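Local coordinates for protein shikimate dehydrogenase (NADP(+)) (Thermus thermophilus, PDB 2D5C) that catalyses the reversible NADPH-linked reduction of 3-dehydroshikimate to shikimate, a step on the way to chorismate and the aromatic amino acids, at residues E41-P44 and G45-E49; R216-A220 and K221-V225; L246-P250 and S251-E255. All coordinates share one frame; numbering follows the deposited sequence.

From the N terminus, the three contacts follow one another in series, with no nesting or crossing, and each joins residues only a few positions apart, so no long loop is closed. Interaction 1 forms the opening turns of helix 43-53 in the substrate-binding part of the chain. Interaction 2 ends helix 213-220 and turns the chain into strand 224-226, at an edge of the parallel sheet; its centre is about 42 Å from that of interaction 1, on the opposite side of the chain's centre. Interaction 3 starts helix 250-260, which packs on helices 229-244 and 16-26. Its nearest atoms are about 10 Å from interaction 2 and about 20 Å from interaction 1.

Interaction 1 (E41-P44 and G45-E49); sequences EALP and GRLKE
A42 meets R46 twice, through the backbone and through the side chains. Its carbonyl O accepts from R46 N at 2.9 Å, while A42 CB lies 3.9 Å from NH2 of R46. The guanidinium comes back toward A42 because the arginine chain, with CG opposite the backbone N (chi1 -173°), then bends at chi2 and chi3. NH1 of R46 reaches forward one turn to OE1 of E49, a salt bridge of 3.1 Å that lies in the guanidinium plane and uses the syn lone pair of the carboxylate. NE and NH2 are bonded to T38 OG1 and D37 O, and W36 adds a cation-pi contact, so the group is held at the end of strand 31-37. Replacing R46 by a leucine would probably leave E49 without this ionic partner and D37 O and T38 OG1 without these donors.

L43 follows with the bond from L47 N to its carbonyl O, 2.9 Å long with an N-H...O angle of 154°. These i to i+4 bonds mark the first turns of helix 43-53, in the substrate-binding domain. Between the side chains, L43 CD1 lies 4.0 Å from L47 CG, the two leucines crossing at a slant. Both are buried; L43 also touches L63 and A66, and its side chain is about 8 Å from that of K64, the catalytic proton acceptor.

P44, whose ring N has no hydrogen to give, accepts from K48 N at its carbonyl O over 3.3 Å.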
loop_
_atom_site.group_PDB
_atom_site.type_symbol
_atom_site.label_atom_id
_atom_site.label_comp_id
_atom_site.label_asym_id
_atom_site.label_seq_id
_atom_site.Cartn_x
_atom_site.Cartn_y
_atom_site.Cartn_z
ATOM N N GLU A 41 -1.808 -24.854 -5.995
ATOM C CA GLU A 41 -2.419 -24.768 -7.318
ATOM C C GLU A 41 -3.531 -23.720 -7.371
ATOM O O GLU A 41 -3.890 -23.236 -8.448
ATOM C CB GLU A 41 -2.961 -26.138 -7.743
ATOM C CG GLU A 41 -2.605 -26.549 -9.187
ATOM C CD GLU A 41 -1.163 -27.021 -9.325
ATOM O OE1 GLU A 41 -0.395 -26.907 -8.340
ATOM O OE2 GLU A 41 -0.790 -27.508 -10.412
ATOM N N ALA A 42 -4.079 -23.373 -6.209
ATOM C CA ALA A 42 -5.158 -22.387 -6.154
ATOM C C ALA A 42 -4.647 -20.952 -5.979
ATOM O O ALA A 42 -5.405 -19.999 -6.148
ATOM C CB ALA A 42 -6.122 -22.735 -5.011
ATOM N N LEU A 43 -3.365 -20.811 -5.660
ATOM C CA LEU A 43 -2.753 -19.498 -5.434
ATOM C C LEU A 43 -2.983 -18.444 -6.521
ATOM O O LEU A 43 -3.388 -17.320 -6.219
ATOM C CB LEU A 43 -1.246 -19.656 -5.185
ATOM C CG LEU A 43 -0.472 -18.392 -4.761
ATOM C CD1 LEU A 43 -1.089 -17.780 -3.500
ATOM C CD2 LEU A 43 0.986 -18.752 -4.499
ATOM N N PRO A 44 -2.713 -18.778 -7.795
ATOM C CA PRO A 44 -2.914 -17.802 -8.872
ATOM C C PRO A 44 -4.324 -17.222 -8.915
ATOM O O PRO A 44 -4.502 -16.005 -8.966
ATOM C CB PRO A 44 -2.572 -18.603 -10.125
ATOM C CG PRO A 44 -1.481 -19.510 -9.629
ATOM C CD PRO A 44 -2.053 -19.992 -8.310
ATOM N N GLY A 45 -5.324 -18.096 -8.898
ATOM C CA GLY A 45 -6.697 -17.632 -8.926
ATOM C C GLY A 45 -7.062 -16.904 -7.648
ATOM O O GLY A 45 -7.881 -15.983 -7.661
ATOM N N ARG A 46 -6.440 -17.316 -6.548
ATOM C CA ARG A 46 -6.690 -16.730 -5.236
ATOM C C ARG A 46 -6.196 -15.284 -5.170
ATOM O O ARG A 46 -6.859 -14.424 -4.591
ATOM C CB ARG A 46 -5.994 -17.561 -4.152
ATOM C CG ARG A 46 -6.321 -17.136 -2.721
ATOM C CD ARG A 46 -7.746 -17.513 -2.316
ATOM N NE ARG A 46 -7.879 -18.949 -2.071
ATOM C CZ ARG A 46 -8.610 -19.775 -2.808
ATOM N NH1 ARG A 46 -9.291 -19.321 -3.850
ATOM N NH2 ARG A 46 -8.658 -21.061 -2.505
ATOM N N LEU A 47 -5.030 -15.018 -5.751
ATOM C CA LEU A 47 -4.495 -13.657 -5.738
ATOM C C LEU A 47 -5.325 -12.755 -6.644
ATOM O O LEU A 47 -5.418 -11.544 -6.418
ATOM C CB LEU A 47 -3.026 -13.650 -6.173
ATOM C CG LEU A 47 -2.036 -14.364 -5.250
ATOM C CD1 LEU A 47 -0.652 -14.327 -5.879
ATOM C CD2 LEU A 47 -2.004 -13.708 -3.869
ATOM N N LYS A 48 -5.936 -13.342 -7.672
ATOM C CA LYS A 48 -6.781 -12.575 -8.583
ATOM C C LYS A 48 -7.957 -12.036 -7.787
ATOM O O LYS A 48 -8.379 -10.897 -7.967
ATOM C CB LYS A 48 -7.308 -13.460 -9.720
ATOM C CG LYS A 48 -6.518 -13.369 -11.018
ATOM C CD LYS A 48 -7.340 -12.683 -12.111
ATOM C CE LYS A 48 -8.575 -13.500 -12.476
ATOM N NZ LYS A 48 -9.414 -12.833 -13.508
ATOM N N GLU A 49 -8.488 -12.874 -6.904
ATOM C CA GLU A 49 -9.611 -12.484 -6.068
ATOM C C GLU A 49 -9.170 -11.438 -5.060
ATOM O O GLU A 49 -9.897 -10.486 -4.787
ATOM C CB GLU A 49 -10.168 -13.702 -5.339
ATOM C CG GLU A 49 -10.822 -14.708 -6.258
ATOM C CD GLU A 49 -10.998 -16.058 -5.593
ATOM O OE1 GLU A 49 -9.977 -16.684 -5.232
ATOM O OE2 GLU A 49 -12.158 -16.492 -5.433
#

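Interaction 2 (R216-A220 and K221-V225); sequences REAKA and KGLKV
G222 and L223 turn back on A218 and K219, in the last turn of the helix, as a Schellman motif: L223 N bonds to A218 O at 3.1 Å, and G222 N to K219 O at 3.1 Å. The second donor stands above the carbonyl plane, 62° out of it. G222 makes the reversal with a phi of 95°, where a CB would be jammed against the carbonyl O of K221. Before it, K221 N is divided between two weak bonds, to E217 O at 3.0 Å and to A218 O at 3.2 Å, so A218 O takes a second donor besides L223 N.

Among the side chains A218 is the meeting point. Its CB lies 3.7 Å from CG1 of V225 and 4.0 Å from CD1 of L223, two residues beyond the turn reaching the same methyl. The V225 branch gets there because CG1 lies opposite the carbonyl carbon (chi1 -60°), which also brings it alongside the backbone N of K219. L223 CB sits 3.3 Å from A218 O, so an apolar group packs against the very oxygen that its own N-H binds. K221 leads its bent chain away to an outside partner, NZ bonding to A193 O, while E217 OE1 is held by S189 OG.

The turn completes the right-handed beta-alpha-beta crossover from strand 201-204 through helix 213-220 to strand 224-226, the outermost strand at its end of the Rossmann-type NADP-binding sheet. A218 packs on A202 of strand 201-204 and on F196, and the backbone of K224 is hydrogen-bonded to G200 and A202.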
loop_
_atom_site.group_PDB
_atom_site.type_symbol
_atom_site.label_atom_id
_atom_site.label_comp_id
_atom_site.label_asym_id
_atom_site.label_seq_id
_atom_site.Cartn_x
_atom_site.Cartn_y
_atom_site.Cartn_z
ATOM N N ARG A 216 11.232 -27.413 25.384
ATOM C CA ARG A 216 11.328 -28.060 26.687
ATOM C C ARG A 216 12.752 -28.565 26.893
ATOM O O ARG A 216 13.286 -28.501 27.995
ATOM C CB ARG A 216 10.314 -29.207 26.788
ATOM C CG ARG A 216 8.866 -28.739 26.906
ATOM C CD ARG A 216 7.887 -29.892 26.663
ATOM N NE ARG A 216 6.485 -29.509 26.809
ATOM C CZ ARG A 216 5.838 -29.447 27.976
ATOM N NH1 ARG A 216 6.468 -29.737 29.106
ATOM N NH2 ARG A 216 4.552 -29.121 28.015
ATOM N N GLU A 217 13.379 -29.060 25.831
ATOM C CA GLU A 217 14.752 -29.538 25.935
ATOM C C GLU A 217 15.679 -28.365 26.222
ATOM O O GLU A 217 16.583 -28.455 27.057
ATOM C CB GLU A 217 15.192 -30.199 24.629
ATOM C CG GLU A 217 14.588 -31.561 24.408
ATOM C CD GLU A 217 14.906 -32.102 23.023
ATOM O OE1 GLU A 217 14.800 -31.321 22.062
ATOM O OE2 GLU A 217 15.256 -33.295 22.899
ATOM N N ALA A 218 15.458 -27.267 25.507
ATOM C CA ALA A 218 16.293 -26.083 25.676
ATOM C C ALA A 218 16.161 -25.526 27.094
ATOM O O ALA A 218 17.161 -25.183 27.731
ATOM C CB ALA A 218 15.905 -25.017 24.653
ATOM N N LYS A 219 14.933 -25.432 27.591
ATOM C CA LYS A 219 14.748 -24.899 28.932
ATOM C C LYS A 219 15.425 -25.805 29.971
ATOM O O LYS A 219 16.136 -25.324 30.854
ATOM C CB LYS A 219 13.256 -24.731 29.228
ATOM C CG LYS A 219 12.958 -24.093 30.564
ATOM C CD LYS A 219 11.554 -23.492 30.590
ATOM C CE LYS A 219 10.482 -24.538 30.357
ATOM N NZ LYS A 219 9.120 -23.930 30.357
ATOM N N ALA A 220 15.235 -27.116 29.846
ATOM C CA ALA A 220 15.852 -28.060 30.785
ATOM C C ALA A 220 17.381 -28.076 30.717
ATOM O O ALA A 220 18.060 -28.464 31.690
ATOM C CB ALA A 220 15.311 -29.472 30.528
ATOM N N LYS A 221 17.916 -27.653 29.572
ATOM C CA LYS A 221 19.355 -27.619 29.323
ATOM C C LYS A 221 20.029 -26.401 29.942
ATOM O O LYS A 221 21.254 -26.316 29.989
ATOM C CB LYS A 221 19.624 -27.605 27.816
ATOM C CG LYS A 221 21.066 -27.873 27.428
ATOM C CD LYS A 221 21.412 -29.342 27.618
ATOM C CE LYS A 221 20.518 -30.223 26.755
ATOM N NZ LYS A 221 20.707 -31.673 27.024
ATOM N N GLY A 222 19.229 -25.450 30.402
ATOM C CA GLY A 222 19.794 -24.256 30.991
ATOM C C GLY A 222 19.909 -23.119 29.998
ATOM O O GLY A 222 20.828 -22.302 30.100
ATOM N N LEU A 223 18.997 -23.072 29.024
ATOM C CA LEU A 223 18.988 -22.006 28.030
ATOM C C LEU A 223 17.778 -21.117 28.258
ATOM O O LEU A 223 16.734 -21.578 28.727
ATOM C CB LEU A 223 18.909 -22.571 26.595
ATOM C CG LEU A 223 19.966 -23.585 26.154
ATOM C CD1 LEU A 223 19.745 -23.879 24.672
ATOM C CD2 LEU A 223 21.363 -23.057 26.385
ATOM N N LYS A 224 17.910 -19.838 27.923
ATOM C CA LYS A 224 16.799 -18.906 28.050
ATOM C C LYS A 224 15.927 -19.217 26.826
ATOM O O LYS A 224 16.463 -19.461 25.747
ATOM C CB LYS A 224 17.315 -17.462 27.985
ATOM C CG LYS A 224 16.270 -16.421 28.343
ATOM C CD LYS A 224 16.842 -15.010 28.245
ATOM C CE LYS A 224 15.808 -13.961 28.630
ATOM N NZ LYS A 224 15.330 -14.143 30.027
ATOM N N VAL A 225 14.607 -19.214 26.974
ATOM C CA VAL A 225 13.758 -19.557 25.832
ATOM C C VAL A 225 12.614 -18.606 25.527
ATOM O O VAL A 225 12.172 -17.838 26.379
ATOM C CB VAL A 225 13.117 -20.978 25.993
ATOM C CG1 VAL A 225 14.194 -22.041 26.107
ATOM C CG2 VAL A 225 12.186 -21.002 27.204
#

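Interaction 3 (L246-P250 and S251-E255); sequences LLPDP and SGMEE
D249 OD2 receives the N-H of G252 at 2.7 Å, on the anti lone pair of the carboxylate. The same oxygen lies 3.3 Å from CB of S251, so the carboxylate sits against the first residues of the helix. It reaches them because CG is swung opposite the backbone N of D249 (chi1 -172°), leaving OD2 directed at the amide three residues on. The carbonyl of D249 joins in: M253 N bonds to D249 O at 3.0 Å, and one residue later E254 N bonds to P250 O at 2.9 Å.

This is a classic N-cap. D249 occupies the capping position just ahead of helix 250-260, and P250, with no N-H to lose, opens the first turn. A negative carboxylate at this end of a helix is likely to interact favourably with the partial positive charge of the first-turn amides.

The apolar half of the contact pairs P248 with M253: P248 CG stands 3.4 Å from SD of M253, the proline and the methionine lying across one another. With CG opposite the carbonyl carbon (chi1 -69°) and chi2 extended, the methionine chain carries SD back to the P248 ring. Both side chains are buried between helices: M253 touches A237 of helix 229-244 and M19, H20 and F22 of helix 16-26, while P248 packs on F240 and A23. The M253 side chain is about 7 Å from the side chains of Q235 and S16, both shikimate-binding, and about 10 Å from the bound shikimate itself.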
loop_
_atom_site.group_PDB
_atom_site.type_symbol
_atom_site.label_atom_id
_atom_site.label_comp_id
_atom_site.label_asym_id
_atom_site.label_seq_id
_atom_site.Cartn_x
_atom_site.Cartn_y
_atom_site.Cartn_z
ATOM N N LEU A 246 -1.592 2.076 10.764
ATOM C CA LEU A 246 -1.789 2.043 12.216
ATOM C C LEU A 246 -1.144 0.806 12.830
ATOM O O LEU A 246 -1.252 -0.281 12.279
ATOM C CB LEU A 246 -3.287 2.039 12.542
ATOM C CG LEU A 246 -4.083 3.283 12.128
ATOM C CD1 LEU A 246 -5.565 3.039 12.327
ATOM C CD2 LEU A 246 -3.615 4.473 12.937
ATOM N N LEU A 247 -0.485 0.974 13.976
ATOM C CA LEU A 247 0.148 -0.159 14.649
ATOM C C LEU A 247 -0.667 -0.651 15.852
ATOM O O LEU A 247 -0.767 0.039 16.866
ATOM C CB LEU A 247 1.561 0.220 15.118
ATOM C CG LEU A 247 2.426 -0.895 15.739
ATOM C CD1 LEU A 247 2.786 -1.941 14.693
ATOM C CD2 LEU A 247 3.700 -0.285 16.306
ATOM N N PRO A 248 -1.284 -1.836 15.745
ATOM C CA PRO A 248 -2.061 -2.349 16.877
ATOM C C PRO A 248 -1.057 -2.792 17.951
ATOM O O PRO A 248 0.118 -3.032 17.642
ATOM C CB PRO A 248 -2.836 -3.511 16.261
ATOM C CG PRO A 248 -1.893 -4.010 15.185
ATOM C CD PRO A 248 -1.394 -2.726 14.574
ATOM N N ASP A 249 -1.499 -2.903 19.202
ATOM C CA ASP A 249 -0.593 -3.302 20.284
ATOM C C ASP A 249 -0.147 -4.751 20.129
ATOM O O ASP A 249 -0.965 -5.666 20.195
ATOM C CB ASP A 249 -1.261 -3.139 21.650
ATOM C CG ASP A 249 -0.286 -3.354 22.788
ATOM O OD1 ASP A 249 0.352 -2.374 23.222
ATOM O OD2 ASP A 249 -0.133 -4.508 23.224
ATOM N N PRO A 250 1.167 -4.979 19.919
ATOM C CA PRO A 250 1.711 -6.331 19.747
ATOM C C PRO A 250 1.441 -7.272 20.919
ATOM O O PRO A 250 1.110 -8.439 20.721
ATOM C CB PRO A 250 3.206 -6.077 19.532
ATOM C CG PRO A 250 3.219 -4.712 18.887
ATOM C CD PRO A 250 2.219 -3.967 19.729
ATOM N N SER A 251 1.589 -6.765 22.137
ATOM C CA SER A 251 1.347 -7.586 23.322
ATOM C C SER A 251 -0.120 -7.996 23.383
ATOM O O SER A 251 -0.452 -9.098 23.822
ATOM C CB SER A 251 1.739 -6.818 24.586
ATOM O OG SER A 251 3.138 -6.597 24.632
ATOM N N GLY A 252 -0.999 -7.101 22.945
ATOM C CA GLY A 252 -2.416 -7.409 22.941
ATOM C C GLY A 252 -2.705 -8.510 21.940
ATOM O O GLY A 252 -3.510 -9.405 22.189
ATOM N N MET A 253 -2.048 -8.446 20.787
ATOM C CA MET A 253 -2.243 -9.465 19.779
ATOM C C MET A 253 -1.671 -10.803 20.250
ATOM O O MET A 253 -2.209 -11.860 19.926
ATOM C CB MET A 253 -1.587 -9.030 18.462
ATOM C CG MET A 253 -2.314 -7.851 17.823
ATOM S SD MET A 253 -1.540 -7.259 16.290
ATOM C CE MET A 253 -1.815 -8.677 15.256
ATOM N N GLU A 254 -0.589 -10.759 21.016
ATOM C CA GLU A 254 0.023 -11.991 21.502
ATOM C C GLU A 254 -0.956 -12.665 22.452
ATOM O O GLU A 254 -1.227 -13.864 22.343
ATOM C CB GLU A 254 1.326 -11.697 22.242
ATOM C CG GLU A 254 2.168 -12.940 22.490
ATOM C CD GLU A 254 3.314 -12.681 23.438
ATOM O OE1 GLU A 254 3.969 -11.623 23.313
ATOM O OE2 GLU A 254 3.564 -13.543 24.306
ATOM N N GLU A 255 -1.496 -11.870 23.370
ATOM C CA GLU A 255 -2.458 -12.361 24.349
ATOM C C GLU A 255 -3.668 -12.986 23.666
ATOM O O GLU A 255 -4.186 -14.009 24.112
ATOM C CB GLU A 255 -2.905 -11.212 25.255
ATOM C CG GLU A 255 -3.915 -11.607 26.319
ATOM C CD GLU A 255 -3.494 -12.848 27.085
ATOM O OE1 GLU A 255 -2.301 -12.946 27.447
ATOM O OE2 GLU A 255 -4.358 -13.718 27.333
#